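Side-chain contacts in glycosyl hydrolases family 31 family protein (Aspergillus niger, PDB 6DRU), which hydrolyses the alpha-linked xylose from the non-reducing terminal glucose of xyloglucan oligosaccharides, as a fungal alpha-xylosidase of glycoside hydrolase family 31: residues D146-G151 / K627-V632; A269-D274 / E573-G578. All blocks are in the same frame, centred on the assembly; numbering follows the deposited sequence.

Interaction 1 of 2, residues D146-G151 / K627-V632; sequences DEQIYG and KISQLV
Two flat groups, the carboxamide of Gln148 and the phenol ring of Tyr150, meet Ser629 and Val632 of the short helix 628-633. The Gln148 amide uses its rim: the carbonyl O of Ser629 lies almost in the amide plane, 14° from it, and accepts a bond from NE2 at 3.1 Å. The N-H points at that oxygen fairly well (157°), while the nitrogen stands somewhat tilted from the Ser629 carbonyl plane. On the other branch of the same amide, OE1 rests against Val632 CG1. The Tyr150 ring turns neither a clear face nor a clear edge to this methyl; Val632 CG1 comes to it obliquely and lies 3.5 Å from Tyr150 CE1. A stack with Tyr618 engages the ring as well.

Reach is a matter of torsions. Gln148 has CG anti to its carbonyl carbon (chi1 -63°) and runs extended beyond it, which carries the amide to the helix, where it meets Val632 at about a right angle. Val632, for its part, has CG1 anti to the backbone N, which turns this methyl toward both the amide and the phenol ring. The contact illustrates a polar anchor set beside an apolar contact on one helix, the bond from NE2 being consistent with an amide whose nitrogen is turned toward Ser629.

Strand 149-151 is an outermost strand of an eight-stranded mixed sheet and pairs with strand 176-183, as in the bond of Tyr150 with Met182. Helix 628-633, within the C-terminal family region, packs against this margin, and Ile628 reaches on to the loop at Pro667.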
# COMPACT_ATOMS: atom_id res chain seq x y z
N ASP A 146 10.07 -14.81 -34.65
CA ASP A 146 10.65 -14.12 -35.79
C ASP A 146 10.24 -12.66 -35.89
O ASP A 146 10.69 -11.97 -36.82
CB ASP A 146 10.26 -14.86 -37.08
CG ASP A 146 8.76 -14.91 -37.30
OD1 ASP A 146 8.17 -13.91 -37.76
OD2 ASP A 146 8.16 -15.97 -37.01
N GLU A 147 9.42 -12.16 -34.97
CA GLU A 147 8.85 -10.83 -35.11
C GLU A 147 9.91 -9.76 -34.86
O GLU A 147 10.92 -9.98 -34.19
CB GLU A 147 7.68 -10.64 -34.14
CG GLU A 147 6.61 -9.68 -34.64
CD GLU A 147 5.37 -9.69 -33.77
OE1 GLU A 147 4.58 -8.73 -33.87
OE2 GLU A 147 5.19 -10.64 -32.98
N GLN A 148 9.67 -8.58 -35.42
CA GLN A 148 10.56 -7.44 -35.28
C GLN A 148 9.76 -6.23 -34.80
O GLN A 148 8.67 -5.96 -35.31
CB GLN A 148 11.27 -7.12 -36.60
CG GLN A 148 12.18 -8.23 -37.09
CD GLN A 148 12.98 -7.84 -38.31
OE1 GLN A 148 13.28 -6.66 -38.52
NE2 GLN A 148 13.31 -8.82 -39.14
N ILE A 149 10.31 -5.51 -33.83
CA ILE A 149 9.64 -4.37 -33.21
C ILE A 149 10.47 -3.12 -33.47
O ILE A 149 11.66 -3.08 -33.15
CB ILE A 149 9.45 -4.59 -31.70
CG1 ILE A 149 8.70 -5.90 -31.43
CG2 ILE A 149 8.73 -3.41 -31.08
CD1 ILE A 149 7.36 -5.99 -32.12
N TYR A 150 9.84 -2.11 -34.06
CA TYR A 150 10.48 -0.84 -34.36
C TYR A 150 9.78 0.28 -33.61
O TYR A 150 8.55 0.31 -33.52
CB TYR A 150 10.45 -0.54 -35.86
CG TYR A 150 10.86 -1.70 -36.74
CD1 TYR A 150 12.01 -2.43 -36.46
CD2 TYR A 150 10.10 -2.07 -37.84
CE1 TYR A 150 12.39 -3.50 -37.26
CE2 TYR A 150 10.47 -3.13 -38.64
CZ TYR A 150 11.61 -3.84 -38.35
OH TYR A 150 11.98 -4.90 -39.15
N GLY A 151 10.57 1.22 -33.07
CA GLY A 151 10.02 2.35 -32.36
C GLY A 151 10.31 2.34 -30.88
O GLY A 151 11.47 2.27 -30.47
N LYS A 627 17.65 -9.16 -48.58
CA LYS A 627 18.64 -9.28 -47.52
C LYS A 627 18.44 -8.28 -46.40
O LYS A 627 19.05 -8.43 -45.34
CB LYS A 627 20.06 -9.10 -48.07
CG LYS A 627 20.28 -9.73 -49.42
CD LYS A 627 21.75 -10.02 -49.65
CE LYS A 627 22.19 -9.65 -51.06
NZ LYS A 627 22.19 -8.17 -51.23
N ILE A 628 17.59 -7.26 -46.60
CA ILE A 628 17.44 -6.23 -45.58
C ILE A 628 16.63 -6.75 -44.40
O ILE A 628 16.87 -6.37 -43.25
CB ILE A 628 16.82 -4.96 -46.19
CG1 ILE A 628 17.90 -4.15 -46.91
CG2 ILE A 628 16.09 -4.12 -45.14
CD1 ILE A 628 17.50 -2.73 -47.23
N SER A 629 15.68 -7.66 -44.66
CA SER A 629 14.88 -8.22 -43.57
C SER A 629 15.76 -8.84 -42.49
O SER A 629 15.49 -8.69 -41.30
CB SER A 629 13.90 -9.25 -44.12
OG SER A 629 13.18 -9.87 -43.06
N GLN A 630 16.83 -9.54 -42.89
CA GLN A 630 17.68 -10.17 -41.89
C GLN A 630 18.68 -9.18 -41.31
O GLN A 630 19.04 -9.28 -40.13
CB GLN A 630 18.40 -11.39 -42.49
CG GLN A 630 19.31 -12.16 -41.52
CD GLN A 630 20.76 -11.66 -41.46
OE1 GLN A 630 21.09 -10.58 -41.95
NE2 GLN A 630 21.62 -12.44 -40.83
N LEU A 631 19.13 -8.21 -42.11
CA LEU A 631 20.06 -7.20 -41.61
C LEU A 631 19.44 -6.34 -40.53
O LEU A 631 20.16 -5.77 -39.71
CB LEU A 631 20.55 -6.32 -42.76
CG LEU A 631 21.48 -6.96 -43.79
CD1 LEU A 631 21.58 -6.09 -45.04
CD2 LEU A 631 22.85 -7.19 -43.18
N VAL A 632 18.11 -6.22 -40.50
CA VAL A 632 17.46 -5.47 -39.44
C VAL A 632 17.26 -6.33 -38.20
O VAL A 632 17.45 -5.87 -37.07
CB VAL A 632 16.12 -4.88 -39.94
CG1 VAL A 632 15.40 -4.18 -38.81
CG2 VAL A 632 16.37 -3.93 -41.09

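Interaction 2 of 2, residues A269-D274 / E573-G578; sequences AQNFHD and EPWSYG
Trp575 reaches from a loop to helix 262-274, where Asn271 and Phe272 receive its six-membered ring. From CB the side chain turns so that CG stands between the backbone N and the carbonyl carbon (chi1 49°), and the indole lies back over its own turn: CB of Glu573 sits 3.4 Å above one face, towards the rim, with Pro574 CD on that same face. The opposite face has Asn271 OD1 near its rim, with CE2 4.0 Å from this oxygen. Farther out, CZ2 touches Asn271 CB at 3.5 Å.

At the tip, CH2 stands over the centre of the Phe272 ring, 3.7 Å above its plane, while CZ3 lies near CE1 and CD1. The rings of Phe272 and Trp575 form a T-shaped, edge-to-face pair with centroids 4.9 Å apart and planes at 65°. Pro574 completes the grip, its CD meeting Phe272 CZ at 4.0 Å. This is a worked example of a loop packing on a helix through an edge-to-face aromatic pair: a type I turn from Glu573 to Ser576 presents proline and tryptophan together.

Arg275, just beyond the helix, makes a cation-pi contact with Trp575. Within the TIM-barrel family region, Phe272 also packs on strand 252-254 and helix 305-316, whereas Pro574 touches that same strand and helix 582-594; Trp575 and Pro574 thus join the loop before helix 582-594 to helix 262-274 on the outside of the barrel.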
# COMPACT_ATOMS: atom_id res chain seq x y z
N ALA A 269 28.09 37.01 -32.48
CA ALA A 269 27.42 37.46 -33.70
C ALA A 269 28.34 38.33 -34.55
O ALA A 269 28.29 38.27 -35.78
CB ALA A 269 26.14 38.22 -33.34
N GLN A 270 29.19 39.13 -33.90
CA GLN A 270 30.16 39.93 -34.65
C GLN A 270 31.16 39.04 -35.38
O GLN A 270 31.60 39.39 -36.48
CB GLN A 270 30.89 40.88 -33.70
CG GLN A 270 31.62 42.01 -34.41
CD GLN A 270 30.68 43.06 -34.97
OE1 GLN A 270 30.00 43.77 -34.22
NE2 GLN A 270 30.62 43.15 -36.29
N ASN A 271 31.52 37.89 -34.80
CA ASN A 271 32.47 37.00 -35.45
C ASN A 271 31.86 36.35 -36.69
O ASN A 271 32.50 36.29 -37.74
CB ASN A 271 32.94 35.93 -34.46
CG ASN A 271 34.33 36.21 -33.94
OD1 ASN A 271 35.32 35.72 -34.49
ND2 ASN A 271 34.42 36.99 -32.88
N PHE A 272 30.63 35.85 -36.58
CA PHE A 272 29.95 35.29 -37.75
C PHE A 272 29.80 36.34 -38.85
O PHE A 272 29.94 36.03 -40.03
CB PHE A 272 28.59 34.73 -37.36
CG PHE A 272 28.65 33.36 -36.75
CD1 PHE A 272 28.72 32.23 -37.55
CD2 PHE A 272 28.64 33.20 -35.37
CE1 PHE A 272 28.78 30.97 -36.99
CE2 PHE A 272 28.70 31.94 -34.81
CZ PHE A 272 28.77 30.82 -35.62
N HIS A 273 29.52 37.59 -38.46
CA HIS A 273 29.32 38.65 -39.44
C HIS A 273 30.63 39.02 -40.12
O HIS A 273 30.70 39.12 -41.35
CB HIS A 273 28.70 39.87 -38.77
CG HIS A 273 28.63 41.07 -39.66
ND1 HIS A 273 29.48 42.14 -39.52
CD2 HIS A 273 27.80 41.38 -40.69
CE1 HIS A 273 29.19 43.05 -40.43
NE2 HIS A 273 28.17 42.61 -41.15
N ASP A 274 31.69 39.23 -39.33
CA ASP A 274 32.97 39.64 -39.90
C ASP A 274 33.56 38.56 -40.80
O ASP A 274 34.15 38.86 -41.84
CB ASP A 274 33.94 40.02 -38.79
CG ASP A 274 33.50 41.25 -38.01
OD1 ASP A 274 32.50 41.88 -38.41
OD2 ASP A 274 34.17 41.58 -37.00
N GLU A 573 33.05 26.88 -31.78
CA GLU A 573 32.71 27.62 -32.99
C GLU A 573 33.37 26.98 -34.20
O GLU A 573 34.35 26.24 -34.08
CB GLU A 573 33.15 29.08 -32.86
CG GLU A 573 32.33 29.91 -31.87
CD GLU A 573 32.53 29.49 -30.42
OE1 GLU A 573 31.63 28.84 -29.85
OE2 GLU A 573 33.60 29.80 -29.86
N PRO A 574 32.84 27.22 -35.41
CA PRO A 574 33.41 26.58 -36.61
C PRO A 574 34.87 26.93 -36.87
O PRO A 574 35.51 26.25 -37.67
CB PRO A 574 32.50 27.08 -37.74
CG PRO A 574 31.78 28.26 -37.19
CD PRO A 574 31.63 28.00 -35.73
N TRP A 575 35.40 27.96 -36.22
CA TRP A 575 36.80 28.34 -36.35
C TRP A 575 37.64 27.92 -35.15
O TRP A 575 38.80 28.35 -35.04
CB TRP A 575 36.92 29.85 -36.57
CG TRP A 575 36.13 30.63 -35.57
CD1 TRP A 575 36.53 31.00 -34.32
CD2 TRP A 575 34.81 31.14 -35.74
NE1 TRP A 575 35.53 31.71 -33.70
CE2 TRP A 575 34.46 31.81 -34.55
CE3 TRP A 575 33.88 31.10 -36.79
CZ2 TRP A 575 33.23 32.44 -34.38
CZ3 TRP A 575 32.65 31.72 -36.62
CH2 TRP A 575 32.34 32.38 -35.42
N SER A 576 37.10 27.11 -34.26
CA SER A 576 37.76 26.75 -33.01
C SER A 576 38.40 25.37 -33.05
O SER A 576 38.83 24.88 -32.00
CB SER A 576 36.78 26.85 -31.85
OG SER A 576 36.17 28.13 -31.80
N TYR A 577 38.47 24.73 -34.21
CA TYR A 577 38.94 23.35 -34.32
C TYR A 577 40.16 23.23 -35.22
O TYR A 577 40.36 22.20 -35.86
CB TYR A 577 37.81 22.44 -34.81
CG TYR A 577 36.72 22.25 -33.80
CD1 TYR A 577 35.69 23.18 -33.66
CD2 TYR A 577 36.70 21.14 -32.96
CE1 TYR A 577 34.69 23.01 -32.73
CE2 TYR A 577 35.71 20.96 -32.03
CZ TYR A 577 34.70 21.90 -31.92
OH TYR A 577 33.71 21.72 -30.99
N GLY A 578 40.99 24.26 -35.26
CA GLY A 578 42.18 24.24 -36.08
C GLY A 578 41.96 24.94 -37.41
O GLY A 578 40.88 24.91 -37.99

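Followed from the N terminus, the chain first leaves residues 146-151 in the N-terminal beta region, then enters the TIM-barrel range, where helix 262-274 supplies one half of interaction 2. Some 300 residues later the loop at 573-578 returns to that helix, closing a circuit inside the barrel range. Only after this does the chain reach 627-632 and close interaction 1, so the second circuit is nested wholly within the first. The inner contact joins early and late elements of the barrel; the outer one joins the N-terminal sheet to the C-terminal region. They do not touch: their centres lie about 44 Å apart, their nearest atoms about 30 Å.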